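Local atomic coordinates of tRNA nucleotidyl transferase-related protein (Thermotoga maritima, PDB entry 3H38), a protein that probably transfers nucleotides to tRNA as a CCA-adding nucleotidyltransferase, this chain being the C-terminal nucleotidyltransferase part of a longer protein. Residues R216-L221 with Y303-N308; P248-T253 with E289-E294; N262-I267 with Y281-V286. All coordinates share one frame; numbering follows the deposited sequence.

Interaction 1: residues R216-L221 with Y303-N308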
loop_
_atom_site.group_PDB
_atom_site.type_symbol
_atom_site.label_atom_id
_atom_site.label_comp_id
_atom_site.label_asym_id
_atom_site.label_seq_id
_atom_site.Cartn_x
_atom_site.Cartn_y
_atom_site.Cartn_z
ATOM N N ARG A 216 -8.127 6.885 7.409
ATOM C CA ARG A 216 -6.793 7.445 7.468
ATOM C C ARG A 216 -5.835 6.291 7.725
ATOM O O ARG A 216 -4.829 6.123 7.050
ATOM C CB ARG A 216 -6.713 8.534 8.546
ATOM C CG ARG A 216 -7.751 9.682 8.364
ATOM C CD ARG A 216 -7.401 10.918 9.241
ATOM N NE ARG A 216 -6.033 11.352 8.951
ATOM C CZ ARG A 216 -5.073 11.536 9.850
ATOM N NH1 ARG A 216 -3.863 11.912 9.430
ATOM N NH2 ARG A 216 -5.311 11.366 11.155
ATOM N N LEU A 217 -6.199 5.466 8.690
ATOM C CA LEU A 217 -5.444 4.288 9.051
ATOM C C LEU A 217 -5.324 3.317 7.859
ATOM O O LEU A 217 -4.245 2.772 7.588
ATOM C CB LEU A 217 -6.157 3.610 10.216
ATOM C CG LEU A 217 -5.711 3.681 11.684
ATOM C CD1 LEU A 217 -4.775 4.800 11.978
ATOM C CD2 LEU A 217 -6.932 3.705 12.604
ATOM N N ARG A 218 -6.424 3.106 7.138
ATOM C CA ARG A 218 -6.405 2.136 6.057
ATOM C C ARG A 218 -5.374 2.599 5.054
ATOM O O ARG A 218 -4.570 1.815 4.519
ATOM C CB ARG A 218 -7.789 2.011 5.405
ATOM C CG ARG A 218 -7.781 1.378 4.031
ATOM C CD ARG A 218 -9.161 0.936 3.553
ATOM N NE ARG A 218 -9.062 0.450 2.182
ATOM C CZ ARG A 218 -10.079 -0.024 1.465
ATOM N NH1 ARG A 218 -9.883 -0.440 0.229
ATOM N NH2 ARG A 218 -11.290 -0.072 1.973
ATOM N N GLN A 219 -5.373 3.896 4.811
ATOM C CA GLN A 219 -4.526 4.398 3.777
ATOM C C GLN A 219 -3.054 4.248 4.135
ATOM O O GLN A 219 -2.226 3.986 3.258
ATOM C CB GLN A 219 -4.856 5.848 3.448
ATOM C CG GLN A 219 -3.983 6.343 2.313
ATOM C CD GLN A 219 -3.428 7.727 2.566
ATOM O OE1 GLN A 219 -2.266 7.885 2.975
ATOM N NE2 GLN A 219 -4.257 8.747 2.333
ATOM N N GLU A 220 -2.712 4.413 5.410
ATOM C CA GLU A 220 -1.327 4.197 5.817
ATOM C C GLU A 220 -1.024 2.694 5.754
ATOM O O GLU A 220 0.116 2.268 5.546
ATOM C CB GLU A 220 -1.061 4.769 7.211
ATOM C CG GLU A 220 -1.019 6.312 7.268
ATOM C CD GLU A 220 -0.005 6.952 6.305
ATOM O OE1 GLU A 220 1.093 6.395 6.134
ATOM O OE2 GLU A 220 -0.305 8.016 5.716
ATOM N N LEU A 221 -2.069 1.892 5.909
ATOM C CA LEU A 221 -1.930 0.452 5.789
ATOM C C LEU A 221 -1.644 0.034 4.362
ATOM O O LEU A 221 -0.725 -0.739 4.130
ATOM C CB LEU A 221 -3.171 -0.261 6.313
ATOM C CG LEU A 221 -3.019 -1.179 7.533
ATOM C CD1 LEU A 221 -1.684 -1.020 8.240
ATOM C CD2 LEU A 221 -4.183 -0.980 8.513
ATOM N N TYR A 303 -13.129 0.429 8.683
ATOM C CA TYR A 303 -12.383 0.496 7.456
ATOM C C TYR A 303 -13.466 0.223 6.486
ATOM O O TYR A 303 -14.422 -0.336 6.866
ATOM C CB TYR A 303 -11.333 -0.574 7.475
ATOM C CG TYR A 303 -10.579 -0.503 8.737
ATOM C CD1 TYR A 303 -10.763 -1.422 9.699
ATOM C CD2 TYR A 303 -9.732 0.539 8.996
ATOM C CE1 TYR A 303 -10.103 -1.332 10.852
ATOM C CE2 TYR A 303 -9.084 0.629 10.144
ATOM C CZ TYR A 303 -9.249 -0.313 11.068
ATOM O OH TYR A 303 -8.605 -0.240 12.238
ATOM N N SER A 304 -13.443 0.698 5.276
ATOM C CA SER A 304 -14.650 0.479 4.484
ATOM C C SER A 304 -14.671 -0.725 3.565
ATOM O O SER A 304 -14.528 -0.563 2.392
ATOM C CB SER A 304 -15.023 1.739 3.735
ATOM O OG SER A 304 -15.375 2.745 4.642
ATOM N N LEU A 305 -14.926 -1.914 4.102
ATOM C CA LEU A 305 -14.761 -3.190 3.408
ATOM C C LEU A 305 -15.997 -3.633 2.636
ATOM O O LEU A 305 -17.124 -3.312 3.021
ATOM C CB LEU A 305 -14.360 -4.245 4.431
ATOM C CG LEU A 305 -13.244 -3.706 5.336
ATOM C CD1 LEU A 305 -12.766 -4.753 6.371
ATOM C CD2 LEU A 305 -12.050 -3.127 4.494
ATOM N N ARG A 306 -15.810 -4.424 1.599
ATOM C CA ARG A 306 -16.915 -4.968 0.857
ATOM C C ARG A 306 -17.727 -5.828 1.767
ATOM O O ARG A 306 -17.210 -6.429 2.650
ATOM C CB ARG A 306 -16.422 -5.834 -0.256
ATOM C CG ARG A 306 -15.548 -5.143 -1.207
ATOM C CD ARG A 306 -15.569 -5.735 -2.581
ATOM N NE ARG A 306 -15.142 -4.738 -3.553
ATOM C CZ ARG A 306 -15.270 -4.840 -4.876
ATOM N NH1 ARG A 306 -15.819 -5.914 -5.427
ATOM N NH2 ARG A 306 -14.832 -3.861 -5.650
ATOM N N ARG A 307 -19.024 -5.872 1.559
ATOM C CA ARG A 307 -19.879 -6.636 2.461
ATOM C C ARG A 307 -19.646 -8.148 2.322
ATOM O O ARG A 307 -19.653 -8.881 3.308
ATOM C CB ARG A 307 -21.362 -6.295 2.225
ATOM C CG ARG A 307 -21.774 -4.861 2.598
ATOM C CD ARG A 307 -23.289 -4.647 2.490
ATOM N NE ARG A 307 -24.056 -5.467 3.437
ATOM C CZ ARG A 307 -24.402 -5.077 4.665
ATOM N NH1 ARG A 307 -24.044 -3.874 5.099
ATOM N NH2 ARG A 307 -25.104 -5.888 5.462
ATOM N N ASN A 308 -19.412 -8.588 1.111
ATOM C CA ASN A 308 -19.236 -9.982 0.801
ATOM C C ASN A 308 -17.968 -10.586 1.344
ATOM O O ASN A 308 -17.825 -11.755 1.317
ATOM C CB ASN A 308 -19.256 -10.168 -0.708
ATOM C CG ASN A 308 -20.257 -11.197 -1.153
ATOM O OD1 ASN A 308 -19.908 -12.332 -1.473
ATOM N ND2 ASN A 308 -21.518 -10.813 -1.171
#

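Interaction 2: residues P248-T253 with E289-E294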
loop_
_atom_site.group_PDB
_atom_site.type_symbol
_atom_site.label_atom_id
_atom_site.label_comp_id
_atom_site.label_asym_id
_atom_site.label_seq_id
_atom_site.Cartn_x
_atom_site.Cartn_y
_atom_site.Cartn_z
ATOM N N PRO A 248 -9.495 -5.895 16.665
ATOM C CA PRO A 248 -9.638 -6.256 18.077
ATOM C C PRO A 248 -9.893 -7.745 18.278
ATOM O O PRO A 248 -9.831 -8.237 19.401
ATOM C CB PRO A 248 -10.869 -5.444 18.518
ATOM C CG PRO A 248 -11.207 -4.528 17.329
ATOM C CD PRO A 248 -10.710 -5.259 16.137
ATOM N N LYS A 249 -10.206 -8.447 17.199
ATOM C CA LYS A 249 -10.391 -9.888 17.265
ATOM C C LYS A 249 -9.283 -10.680 16.580
ATOM O O LYS A 249 -9.358 -11.907 16.505
ATOM C CB LYS A 249 -11.739 -10.288 16.675
ATOM C CG LYS A 249 -12.751 -10.668 17.716
ATOM C CD LYS A 249 -13.221 -9.473 18.487
ATOM C CE LYS A 249 -13.995 -9.915 19.715
ATOM N NZ LYS A 249 -14.756 -8.782 20.309
ATOM N N THR A 250 -8.269 -9.995 16.059
ATOM C CA THR A 250 -7.141 -10.711 15.460
ATOM C C THR A 250 -5.925 -10.766 16.399
ATOM O O THR A 250 -5.459 -9.745 16.947
ATOM C CB THR A 250 -6.684 -10.200 14.041
ATOM O OG1 THR A 250 -5.475 -9.458 14.159
ATOM C CG2 THR A 250 -7.728 -9.369 13.316
ATOM N N TYR A 251 -5.420 -11.982 16.558
ATOM C CA TYR A 251 -4.271 -12.270 17.398
ATOM C C TYR A 251 -3.165 -12.749 16.482
ATOM O O TYR A 251 -3.333 -13.749 15.761
ATOM C CB TYR A 251 -4.644 -13.344 18.429
ATOM C CG TYR A 251 -5.960 -13.010 19.059
ATOM C CD1 TYR A 251 -6.039 -12.083 20.100
ATOM C CD2 TYR A 251 -7.139 -13.565 18.575
ATOM C CE1 TYR A 251 -7.257 -11.741 20.664
ATOM C CE2 TYR A 251 -8.371 -13.231 19.132
ATOM C CZ TYR A 251 -8.423 -12.319 20.176
ATOM O OH TYR A 251 -9.647 -11.996 20.728
ATOM N N TYR A 252 -2.048 -12.017 16.481
ATOM C CA TYR A 252 -0.927 -12.388 15.634
ATOM C C TYR A 252 -0.069 -13.428 16.329
ATOM O O TYR A 252 0.703 -13.093 17.228
ATOM C CB TYR A 252 -0.057 -11.194 15.312
ATOM C CG TYR A 252 0.799 -11.432 14.081
ATOM C CD1 TYR A 252 0.231 -11.371 12.804
ATOM C CD2 TYR A 252 2.154 -11.758 14.188
ATOM C CE1 TYR A 252 0.981 -11.587 11.668
ATOM C CE2 TYR A 252 2.936 -11.977 13.033
ATOM C CZ TYR A 252 2.335 -11.880 11.783
ATOM O OH TYR A 252 3.057 -12.079 10.634
ATOM N N THR A 253 -0.202 -14.677 15.907
ATOM C CA THR A 253 0.455 -15.799 16.582
ATOM C C THR A 253 1.512 -16.394 15.656
ATOM O O THR A 253 1.602 -16.019 14.490
ATOM C CB THR A 253 -0.568 -16.925 16.912
ATOM O OG1 THR A 253 -1.345 -17.204 15.740
ATOM C CG2 THR A 253 -1.516 -16.522 18.062
ATOM N N GLU A 289 -9.788 -14.040 9.672
ATOM C CA GLU A 289 -10.283 -15.390 9.892
ATOM C C GLU A 289 -10.977 -15.513 11.247
ATOM O O GLU A 289 -10.494 -14.982 12.254
ATOM C CB GLU A 289 -9.150 -16.408 9.787
ATOM C CG GLU A 289 -8.676 -16.626 8.358
ATOM C CD GLU A 289 -7.615 -17.719 8.250
ATOM O OE1 GLU A 289 -7.383 -18.199 7.122
ATOM O OE2 GLU A 289 -7.014 -18.098 9.288
ATOM N N PHE A 290 -12.124 -16.193 11.249
ATOM C CA PHE A 290 -12.807 -16.619 12.480
ATOM C C PHE A 290 -13.500 -15.491 13.227
ATOM O O PHE A 290 -13.802 -15.600 14.424
ATOM C CB PHE A 290 -11.853 -17.386 13.398
ATOM C CG PHE A 290 -11.262 -18.599 12.749
ATOM C CD1 PHE A 290 -9.906 -18.662 12.476
ATOM C CD2 PHE A 290 -12.078 -19.665 12.373
ATOM C CE1 PHE A 290 -9.358 -19.765 11.863
ATOM C CE2 PHE A 290 -11.541 -20.778 11.759
ATOM C CZ PHE A 290 -10.178 -20.829 11.498
ATOM N N TYR A 291 -13.766 -14.415 12.497
ATOM C CA TYR A 291 -14.450 -13.267 13.060
ATOM C C TYR A 291 -15.945 -13.539 13.132
ATOM O O TYR A 291 -16.570 -13.963 12.162
ATOM C CB TYR A 291 -14.185 -12.012 12.216
ATOM C CG TYR A 291 -13.104 -11.102 12.750
ATOM C CD1 TYR A 291 -13.352 -9.750 12.934
ATOM C CD2 TYR A 291 -11.839 -11.587 13.064
ATOM C CE1 TYR A 291 -12.375 -8.897 13.427
ATOM C CE2 TYR A 291 -10.845 -10.738 13.560
ATOM C CZ TYR A 291 -11.129 -9.389 13.736
ATOM O OH TYR A 291 -10.183 -8.514 14.225
ATOM N N ASP A 292 -16.507 -13.296 14.303
ATOM C CA ASP A 292 -17.944 -13.347 14.493
ATOM C C ASP A 292 -18.616 -12.192 13.740
ATOM O O ASP A 292 -17.981 -11.179 13.443
ATOM C CB ASP A 292 -18.254 -13.276 15.989
ATOM C CG ASP A 292 -17.347 -12.285 16.733
ATOM O OD1 ASP A 292 -16.101 -12.272 16.502
ATOM O OD2 ASP A 292 -17.890 -11.531 17.564
ATOM N N ASP A 293 -19.899 -12.312 13.495
ATOM C CA ASP A 293 -20.642 -11.381 12.695
ATOM C C ASP A 293 -20.633 -9.953 13.189
ATOM O O ASP A 293 -20.627 -9.047 12.415
ATOM C CB ASP A 293 -22.084 -11.854 12.628
ATOM C CG ASP A 293 -22.314 -12.841 11.523
ATOM O OD1 ASP A 293 -21.565 -12.791 10.554
ATOM O OD2 ASP A 293 -23.241 -13.651 11.589
ATOM N N GLU A 294 -20.688 -9.752 14.484
ATOM C CA GLU A 294 -20.699 -8.410 15.052
ATOM C C GLU A 294 -19.287 -7.831 15.092
ATOM O O GLU A 294 -19.096 -6.622 14.923
ATOM C CB GLU A 294 -21.345 -8.393 16.443
ATOM C CG GLU A 294 -20.793 -9.411 17.427
ATOM C CD GLU A 294 -21.096 -10.851 17.026
ATOM O OE1 GLU A 294 -20.328 -11.420 16.223
ATOM O OE2 GLU A 294 -22.092 -11.424 17.522
HETATM O O HOH W 1 -10.962 -14.304 15.185
#

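Interaction 3: residues N262-I267 with Y281-V286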
loop_
_atom_site.group_PDB
_atom_site.type_symbol
_atom_site.label_atom_id
_atom_site.label_comp_id
_atom_site.label_asym_id
_atom_site.label_seq_id
_atom_site.Cartn_x
_atom_site.Cartn_y
_atom_site.Cartn_z
ATOM N N ASN A 262 3.709 -17.476 4.113
ATOM C CA ASN A 262 3.196 -18.133 2.911
ATOM C C ASN A 262 2.470 -17.163 1.995
ATOM O O ASN A 262 2.629 -17.209 0.774
ATOM C CB ASN A 262 2.232 -19.275 3.250
ATOM C CG ASN A 262 2.898 -20.403 4.021
ATOM O OD1 ASN A 262 2.230 -21.175 4.713
ATOM N ND2 ASN A 262 4.211 -20.493 3.922
ATOM N N LEU A 263 1.649 -16.308 2.600
ATOM C CA LEU A 263 0.825 -15.356 1.873
ATOM C C LEU A 263 1.698 -14.547 0.922
ATOM O O LEU A 263 1.518 -14.603 -0.286
ATOM C CB LEU A 263 0.124 -14.431 2.873
ATOM C CG LEU A 263 -0.991 -13.454 2.470
ATOM C CD1 LEU A 263 -0.517 -12.006 2.518
ATOM C CD2 LEU A 263 -1.638 -13.816 1.135
ATOM N N PHE A 264 2.659 -13.815 1.478
ATOM C CA PHE A 264 3.481 -12.898 0.691
ATOM C C PHE A 264 4.327 -13.613 -0.340
ATOM O O PHE A 264 4.385 -13.179 -1.488
ATOM C CB PHE A 264 4.325 -11.990 1.596
ATOM C CG PHE A 264 3.530 -10.864 2.214
ATOM C CD1 PHE A 264 3.247 -10.854 3.576
ATOM C CD2 PHE A 264 3.017 -9.833 1.407
ATOM C CE1 PHE A 264 2.498 -9.813 4.143
ATOM C CE2 PHE A 264 2.254 -8.783 1.954
ATOM C CZ PHE A 264 1.995 -8.762 3.323
ATOM N N ARG A 265 4.955 -14.714 0.066
ATOM C CA ARG A 265 5.726 -15.551 -0.853
ATOM C C ARG A 265 4.952 -15.842 -2.128
ATOM O O ARG A 265 5.501 -15.792 -3.237
ATOM C CB ARG A 265 6.141 -16.895 -0.205
ATOM C CG ARG A 265 6.930 -17.815 -1.180
ATOM C CD ARG A 265 6.859 -19.351 -0.854
ATOM N NE ARG A 265 6.952 -19.572 0.582
ATOM C CZ ARG A 265 6.064 -20.219 1.333
ATOM N NH1 ARG A 265 6.273 -20.290 2.641
ATOM N NH2 ARG A 265 5.000 -20.813 0.803
ATOM N N ASN A 266 3.673 -16.148 -1.966
ATOM C CA ASN A 266 2.884 -16.684 -3.053
ATOM C C ASN A 266 2.135 -15.620 -3.821
ATOM O O ASN A 266 1.603 -15.869 -4.902
ATOM C CB ASN A 266 1.933 -17.750 -2.520
ATOM C CG ASN A 266 2.650 -19.042 -2.190
ATOM O OD1 ASN A 266 3.427 -19.539 -2.996
ATOM N ND2 ASN A 266 2.404 -19.587 -0.997
ATOM N N ILE A 267 2.105 -14.422 -3.266
ATOM C CA ILE A 267 1.321 -13.355 -3.863
ATOM C C ILE A 267 1.755 -12.981 -5.296
ATOM O O ILE A 267 0.909 -12.738 -6.160
ATOM C CB ILE A 267 1.236 -12.144 -2.912
ATOM C CG1 ILE A 267 0.043 -12.344 -1.955
ATOM C CG2 ILE A 267 1.122 -10.826 -3.696
ATOM C CD1 ILE A 267 -0.128 -11.257 -0.926
ATOM N N TYR A 281 -6.616 -6.406 0.949
ATOM C CA TYR A 281 -7.606 -7.453 1.138
ATOM C C TYR A 281 -6.989 -8.846 1.291
ATOM O O TYR A 281 -7.488 -9.668 2.066
ATOM C CB TYR A 281 -8.573 -7.461 -0.028
ATOM C CG TYR A 281 -9.657 -6.461 0.133
ATOM C CD1 TYR A 281 -10.969 -6.868 0.225
ATOM C CD2 TYR A 281 -9.373 -5.104 0.241
ATOM C CE1 TYR A 281 -11.972 -5.971 0.397
ATOM C CE2 TYR A 281 -10.389 -4.182 0.418
ATOM C CZ TYR A 281 -11.682 -4.637 0.490
ATOM O OH TYR A 281 -12.723 -3.792 0.656
ATOM N N ALA A 282 -5.926 -9.111 0.542
ATOM C CA ALA A 282 -5.223 -10.372 0.691
ATOM C C ALA A 282 -4.853 -10.532 2.159
ATOM O O ALA A 282 -5.129 -11.572 2.770
ATOM C CB ALA A 282 -3.982 -10.389 -0.165
ATOM N N VAL A 283 -4.246 -9.494 2.732
ATOM C CA VAL A 283 -3.830 -9.543 4.138
ATOM C C VAL A 283 -5.015 -9.637 5.092
ATOM O O VAL A 283 -4.906 -10.211 6.171
ATOM C CB VAL A 283 -2.959 -8.325 4.537
ATOM C CG1 VAL A 283 -2.436 -8.486 5.952
ATOM C CG2 VAL A 283 -1.793 -8.200 3.607
ATOM N N LEU A 284 -6.150 -9.071 4.708
ATOM C CA LEU A 284 -7.315 -9.142 5.584
ATOM C C LEU A 284 -7.926 -10.543 5.575
ATOM O O LEU A 284 -8.526 -10.974 6.568
ATOM C CB LEU A 284 -8.370 -8.097 5.204
ATOM C CG LEU A 284 -8.045 -6.610 5.362
ATOM C CD1 LEU A 284 -9.241 -5.738 4.963
ATOM C CD2 LEU A 284 -7.620 -6.282 6.779
ATOM N N HIS A 285 -7.780 -11.253 4.457
ATOM C CA HIS A 285 -8.244 -12.637 4.386
ATOM C C HIS A 285 -7.649 -13.418 5.553
ATOM O O HIS A 285 -8.311 -14.273 6.124
ATOM C CB HIS A 285 -7.883 -13.297 3.063
ATOM C CG HIS A 285 -8.919 -13.139 2.001
ATOM N ND1 HIS A 285 -9.809 -14.141 1.671
ATOM C CD2 HIS A 285 -9.201 -12.105 1.164
ATOM C CE1 HIS A 285 -10.587 -13.741 0.683
ATOM N NE2 HIS A 285 -10.228 -12.505 0.353
ATOM N N VAL A 286 -6.415 -13.084 5.928
ATOM C CA VAL A 286 -5.761 -13.747 7.052
ATOM C C VAL A 286 -6.162 -13.146 8.393
ATOM O O VAL A 286 -6.647 -13.847 9.275
ATOM C CB VAL A 286 -4.229 -13.745 6.927
ATOM C CG1 VAL A 286 -3.616 -14.453 8.133
ATOM C CG2 VAL A 286 -3.806 -14.446 5.631
#

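Interaction 1: residues R216-L221 with Y303-N308
Arg218 of the helical segment 216-221 reaches Ser304 in the loop 303-308. Its NH2 gives a weak hydrogen bond to the backbone O of Ser304, 3.3 Å away and bent to 122° at the hydrogen. The carbonyl oxygen lies at the edge of the guanidinium, near its plane. CG of Arg218 stands anti to the backbone N (chi1 162°), and the chain runs extended to NE. The extended chain takes NE away from the helix, toward the loop. Leu305 comes in beside the same nitrogen, with CD2 4.0 Å from Arg218 NH2. Nearer the helix, the Tyr303 ring meets the roots of two side chains. Leu217 CB sits at the ring edge, 4.2 Å from Tyr303 CE2. Arg218 CB is 4.3 Å from Tyr303 CD2.

Arg218 NE forms a salt bridge with Glu222, one turn further along its own helix. The Tyr303 OH is hydrogen-bonded to Leu246 O, and its ring meets that of Phe247. A salt bridge from Arg216 to Asp174, a residue that binds ATP and CTP in other structures of this protein, places the helix beside the nucleotide site.

The contact joins helix 214-225, within the probable RNA-binding region of the poly(A) polymerase family, to the connection between helices 293-302 and 309-328. It is helix-to-loop packing in the all-helical part of a class II CCA-adding enzyme.

Interaction 2: residues P248-T253 with E289-E294
Lys249 and Tyr291 face each other across two segments that are irregular except for the helix start at 293-294, with CA atoms 6.8 Å apart. Water 1 joins the backbones and donates to both Lys249 O, at 3.2 Å, and Glu289 O, at 3.0 Å. Asp292 takes the N-cap position of helix 293-302, and its OD2 is hydrogen-bonded to Ser295 OG. The contact joins the connection between helices 242-246 and 254-274 to the one leading into helix 293-302.

The Tyr291 ring carries most of the side-chain contact. Lys249 CB lies over one ring face in a CH-pi contact, 3.5 Å from the centroid and 26° off the normal. It is displaced toward the CZ side of the ring. The phenol oxygen accepts a modelled hydrogen bond from Lys249 N, but the position of that oxygen is doubtful. Lys249 CG comes 3.9 Å from Asp292 OD1. The lysine NZ stays 5.0 Å from Asp292 OD2, without charged contact. An alanine in place of Tyr291 would probably leave Lys249 CB without its aromatic face and open a gap between the loops. The ring also touches Phe247 and Val299.

Interaction 3: residues N262-I267 with Y281-V286
Leu263 CD1 lies over the centre of one face of the Phe264 ring, 3.9 Å above its plane, a contact within one helix. Val283 CG2 approaches the ring obliquely and comes 3.8 Å from Phe264 CZ. With CG anti to the carbonyl carbon (chi1 -77°), CZ at the tip is the ring atom that reaches Val283.

Leu263 carries much of the remaining contact. Its CG is anti to the backbone N (chi1 -170°). From there its branches divide between partners. CD1 is 4.2 Å from Val283 CG2, and the two side chains cross at about a right angle. CD2 lies 4.4 Å from Ala282 CB. CG itself is 4.3 Å from Val286 CG2. Val283 CG2 thus touches both Leu263 CD1 and Phe264 CZ. One turn on from Leu263, Ile267 sends CD1 to Ala282 CB, 4.0 Å away.

The two helical segments run roughly antiparallel, at 149°, with axes 10.8 Å apart. They belong to helices 254-274 and 279-287, which follow each other in the chain and form a helical hairpin. Cys349 of helix 345-352 touches both Leu263 and Ile267. Met260, on helix 254-274, packs against Val283 and Val286.

No hydrogen bond passes between the segments. Every contact across them is between apolar side chains, most of them buried. The hold between these two segments therefore rests on shape and on removal of apolar surface from water, and no hydrogen bond between the segments fixes how one is set against the other.

Interactions 2 and 3 are both nested along the chain inside the loop closed by interaction 1, and interaction 3 is nested in turn inside the loop closed by interaction 2. The three centres are each 16 Å apart. Interactions 1 and 3 touch directly: the Tyr281 OH lies 3.3 Å from Arg306 N, a probable hydrogen bond, and Leu305 CD2 is 3.9 Å from Leu284 CD1. Interactions 1 and 2 do not touch, their nearest atoms being about 7 Å apart. Interactions 2 and 3 adjoin in sequence. Only interaction 1 comes near the nucleotide-binding site, which holds no nucleotide in this model: the Leu217 side chain is about 7 Å from that of Asp174.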